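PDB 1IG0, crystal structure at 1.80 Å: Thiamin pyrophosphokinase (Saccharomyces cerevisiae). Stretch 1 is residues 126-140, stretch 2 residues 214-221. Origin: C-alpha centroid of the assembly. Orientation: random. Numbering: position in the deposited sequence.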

# COMPACT_ATOMS: atom_id res chain seq x y z
N ASP B 126 -15.31 -8.45 -0.43
CA ASP B 126 -16.37 -7.84 0.35
C ASP B 126 -16.56 -6.42 -0.17
O ASP B 126 -17.66 -5.88 -0.13
N PHE B 127 -15.48 -5.83 -0.66
CA PHE B 127 -15.53 -4.47 -1.20
C PHE B 127 -16.50 -4.43 -2.38
O PHE B 127 -17.38 -3.58 -2.44
N THR B 128 -16.33 -5.36 -3.32
CA THR B 128 -17.21 -5.42 -4.48
C THR B 128 -18.64 -5.69 -4.05
O THR B 128 -19.58 -5.15 -4.63
N LYS B 129 -18.81 -6.53 -3.04
CA LYS B 129 -20.15 -6.85 -2.54
C LYS B 129 -20.79 -5.56 -2.00
O LYS B 129 -21.98 -5.32 -2.17
N CYS B 130 -19.97 -4.74 -1.35
CA CYS B 130 -20.44 -3.49 -0.77
C CYS B 130 -20.84 -2.45 -1.81
O CYS B 130 -21.93 -1.88 -1.73
N VAL B 131 -19.97 -2.18 -2.78
CA VAL B 131 -20.29 -1.18 -3.80
C VAL B 131 -21.49 -1.59 -4.65
O VAL B 131 -22.27 -0.74 -5.07
N ASN B 132 -21.64 -2.89 -4.90
CA ASN B 132 -22.79 -3.36 -5.67
C ASN B 132 -24.03 -3.06 -4.84
O ASN B 132 -25.04 -2.57 -5.36
N LEU B 133 -23.95 -3.35 -3.55
CA LEU B 133 -25.04 -3.11 -2.62
C LEU B 133 -25.37 -1.63 -2.54
O LEU B 133 -26.54 -1.24 -2.59
N ILE B 134 -24.34 -0.80 -2.42
CA ILE B 134 -24.51 0.64 -2.33
C ILE B 134 -25.24 1.20 -3.55
O ILE B 134 -26.15 2.01 -3.42
N SER B 135 -24.83 0.76 -4.74
CA SER B 135 -25.47 1.23 -5.96
C SER B 135 -26.93 0.80 -6.00
O SER B 135 -27.81 1.58 -6.36
N LEU B 136 -27.20 -0.45 -5.63
CA LEU B 136 -28.57 -0.96 -5.61
C LEU B 136 -29.41 -0.13 -4.64
O LEU B 136 -30.54 0.25 -4.95
N HIS B 137 -28.86 0.15 -3.47
CA HIS B 137 -29.56 0.93 -2.46
C HIS B 137 -30.05 2.27 -3.01
O HIS B 137 -31.21 2.65 -2.81
N PHE B 138 -29.17 2.98 -3.70
CA PHE B 138 -29.51 4.29 -4.25
C PHE B 138 -30.15 4.30 -5.63
O PHE B 138 -30.94 5.20 -5.93
N ASN B 139 -29.84 3.31 -6.46
CA ASN B 139 -30.37 3.31 -7.82
C ASN B 139 -31.41 2.27 -8.22
O ASN B 139 -31.88 2.28 -9.35
N SER B 140 -31.77 1.38 -7.30
CA SER B 140 -32.78 0.37 -7.61
C SER B 140 -33.95 0.41 -6.64
O SER B 140 -33.89 -0.18 -5.56
N SER B 214 -18.87 4.93 -13.09
CA SER B 214 -18.39 6.30 -13.00
C SER B 214 -19.17 7.24 -12.09
O SER B 214 -18.66 8.30 -11.74
N TYR B 215 -20.39 6.88 -11.72
CA TYR B 215 -21.17 7.76 -10.84
C TYR B 215 -20.59 7.77 -9.43
O TYR B 215 -20.89 8.66 -8.63
N PHE B 216 -19.76 6.78 -9.12
CA PHE B 216 -19.11 6.69 -7.82
C PHE B 216 -17.92 7.64 -7.77
O PHE B 216 -17.24 7.84 -8.78
N LYS B 217 -17.69 8.22 -6.60
CA LYS B 217 -16.56 9.12 -6.39
C LYS B 217 -15.92 8.59 -5.11
O LYS B 217 -16.26 9.02 -4.00
N LEU B 218 -15.01 7.65 -5.28
CA LEU B 218 -14.33 7.01 -4.16
C LEU B 218 -13.06 7.68 -3.67
O LEU B 218 -12.22 8.13 -4.45
N CYS B 219 -12.92 7.73 -2.35
CA CYS B 219 -11.74 8.30 -1.72
C CYS B 219 -11.46 7.56 -0.42
O CYS B 219 -12.37 7.31 0.36
N TYR B 220 -10.20 7.21 -0.20
CA TYR B 220 -9.82 6.52 1.01
C TYR B 220 -9.25 7.50 2.01
O TYR B 220 -8.50 8.41 1.64
N MET B 221 -9.62 7.33 3.27
CA MET B 221 -9.10 8.16 4.33
C MET B 221 -8.38 7.22 5.27
O MET B 221 -8.98 6.30 5.82

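Helix 126-139 lies across strand 216-221 at an angle of 139° between their N-to-C directions, with the axes 11.7 Å apart at closest approach. That spacing is filled by side chains, and the two stretches together bury 323 Å² against each other. Phe 216 and Phe 127 cover the most surface, followed by Tyr 215.

Phe 216, in the m rotamer (chi1 -86°), points toward the helix and reaches it where the backbones come nearest, its CA lying 8.6 Å from the CA of Ser 135. The end of its ring meets a single turn edge-on: Phe 216 CZ is 3.4 Å from Val 131 O and 4.0 Å from Ser 135 N, two atoms already joined by the helical hydrogen bond, so the ring abuts the backbone itself. Beside this contact, CG2 of Ile 134 (m, t) packs 3.8 Å from Phe 216 CE2, and CB of Val 131 (m), whose CA-to-CB bond points sideways, lies 4.2 Å from Phe 216 CZ.

Near the start of the helix, Phe 127 adopts chi1 t and points toward the strand. Its CZ touches Leu 218 CD2 at 4.0 Å, the leucine being in the t, p conformation, while its CE1 lies 3.7 Å from Tyr 220 CE2 and 3.0 Å from Tyr 220 OH. Tyr 220 (m) starts out sideways, but its ring extends nearer the helix; its hydroxyl is hydrogen-bonded elsewhere in the structure.

The polar part of the contact lies at the other end. Tyr 215, with chi1 p, directs its hydroxyl to Ser 135 (t), and the OH and OG atoms form a short hydrogen bond of 2.5 Å. Asn 139 (m), one turn on, donates from ND2 to this shared Ser 135 OG at 3.1 Å, and the same ND2 sits 3.8 Å from Tyr 215 CE1.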

# COMPACT_ATOMS: atom_id res chain seq x y z
CB ASP B 126 -16.00 -7.80 1.84
CG ASP B 126 -16.02 -9.18 2.48
OD1 ASP B 126 -16.95 -9.96 2.19
OD2 ASP B 126 -15.12 -9.47 3.29
CB PHE B 127 -14.13 -4.03 -1.65
CG PHE B 127 -13.95 -2.53 -1.70
CD1 PHE B 127 -12.89 -1.93 -1.05
CD2 PHE B 127 -14.85 -1.73 -2.40
CE1 PHE B 127 -12.71 -0.55 -1.08
CE2 PHE B 127 -14.69 -0.35 -2.44
CZ PHE B 127 -13.62 0.24 -1.78
CB THR B 128 -16.76 -6.51 -5.48
OG1 THR B 128 -15.47 -6.17 -5.99
CG2 THR B 128 -17.75 -6.62 -6.63
CB LYS B 129 -20.06 -7.89 -1.42
CG LYS B 129 -19.63 -9.28 -1.87
CD LYS B 129 -19.59 -10.24 -0.69
CE LYS B 129 -19.30 -11.67 -1.14
NZ LYS B 129 -17.96 -11.83 -1.76
CB CYS B 130 -19.38 -2.90 0.16
SG CYS B 130 -19.17 -3.80 1.71
CB VAL B 131 -19.07 -0.89 -4.71
CG1 VAL B 131 -17.97 -0.20 -3.91
CG2 VAL B 131 -18.55 -2.17 -5.33
CB ASN B 132 -22.71 -4.87 -5.92
CG ASN B 132 -21.79 -5.23 -7.08
OD1 ASN B 132 -21.65 -6.40 -7.43
ND2 ASN B 132 -21.16 -4.22 -7.67
CB LEU B 133 -24.66 -3.61 -1.22
CG LEU B 133 -25.56 -3.16 -0.06
CD1 LEU B 133 -26.95 -3.73 -0.24
CD2 LEU B 133 -24.95 -3.63 1.26
CB ILE B 134 -23.15 1.34 -2.16
CG1 ILE B 134 -22.56 0.98 -0.80
CG2 ILE B 134 -23.31 2.85 -2.30
CD1 ILE B 134 -21.12 1.42 -0.61
CB SER B 135 -24.74 0.70 -7.19
OG SER B 135 -25.24 1.31 -8.37
CB LEU B 136 -28.58 -2.43 -5.18
CG LEU B 136 -28.16 -3.46 -6.23
CD1 LEU B 136 -28.04 -4.84 -5.58
CD2 LEU B 136 -29.20 -3.48 -7.36
CB HIS B 137 -28.65 1.20 -1.26
CG HIS B 137 -29.24 2.14 -0.26
ND1 HIS B 137 -30.11 1.72 0.73
CD2 HIS B 137 -29.13 3.48 -0.11
CE1 HIS B 137 -30.51 2.77 1.43
NE2 HIS B 137 -29.93 3.84 0.94
CB PHE B 138 -28.26 5.18 -4.30
CG PHE B 138 -27.80 5.68 -2.96
CD1 PHE B 138 -26.56 5.32 -2.46
CD2 PHE B 138 -28.62 6.51 -2.20
CE1 PHE B 138 -26.13 5.79 -1.22
CE2 PHE B 138 -28.20 6.98 -0.96
CZ PHE B 138 -26.95 6.62 -0.47
CB ASN B 139 -29.19 3.27 -8.79
CG ASN B 139 -28.14 4.32 -8.48
OD1 ASN B 139 -28.46 5.50 -8.32
ND2 ASN B 139 -26.88 3.91 -8.40
CB SER B 140 -32.16 -1.03 -7.59
OG SER B 140 -33.16 -2.02 -7.77
CB SER B 214 -18.31 6.92 -14.40
OG SER B 214 -19.59 7.00 -15.00
CB TYR B 215 -22.64 7.35 -10.83
CG TYR B 215 -22.89 5.87 -10.65
CD1 TYR B 215 -22.92 5.30 -9.38
CD2 TYR B 215 -23.07 5.04 -11.75
CE1 TYR B 215 -23.13 3.93 -9.21
CE2 TYR B 215 -23.29 3.67 -11.59
CZ TYR B 215 -23.31 3.12 -10.32
OH TYR B 215 -23.51 1.77 -10.16
CB PHE B 216 -18.57 5.28 -7.55
CG PHE B 216 -19.58 4.33 -6.96
CD1 PHE B 216 -20.10 3.29 -7.73
CD2 PHE B 216 -19.96 4.44 -5.63
CE1 PHE B 216 -20.99 2.37 -7.17
CE2 PHE B 216 -20.85 3.53 -5.06
CZ PHE B 216 -21.36 2.49 -5.83
CB LYS B 217 -17.03 10.56 -6.19
CG LYS B 217 -17.91 11.10 -7.30
CD LYS B 217 -18.10 12.60 -7.15
CE LYS B 217 -18.60 12.95 -5.75
NZ LYS B 217 -18.50 14.41 -5.47
CB LEU B 218 -14.03 5.55 -4.52
CG LEU B 218 -13.14 4.74 -3.58
CD1 LEU B 218 -13.81 4.59 -2.22
CD2 LEU B 218 -12.87 3.37 -4.19
CB CYS B 219 -11.95 9.79 -1.41
SG CYS B 219 -10.51 10.59 -0.65
CB TYR B 220 -8.76 5.44 0.73
CG TYR B 220 -9.23 4.30 -0.12
CD1 TYR B 220 -9.06 4.32 -1.50
CD2 TYR B 220 -9.90 3.22 0.45
CE1 TYR B 220 -9.53 3.28 -2.30
CE2 TYR B 220 -10.38 2.18 -0.34
CZ TYR B 220 -10.19 2.21 -1.71
OH TYR B 220 -10.67 1.18 -2.49
CB MET B 221 -10.22 8.88 5.08
CG MET B 221 -9.70 9.69 6.26
SD MET B 221 -10.98 10.57 7.16
CE MET B 221 -11.11 12.05 6.19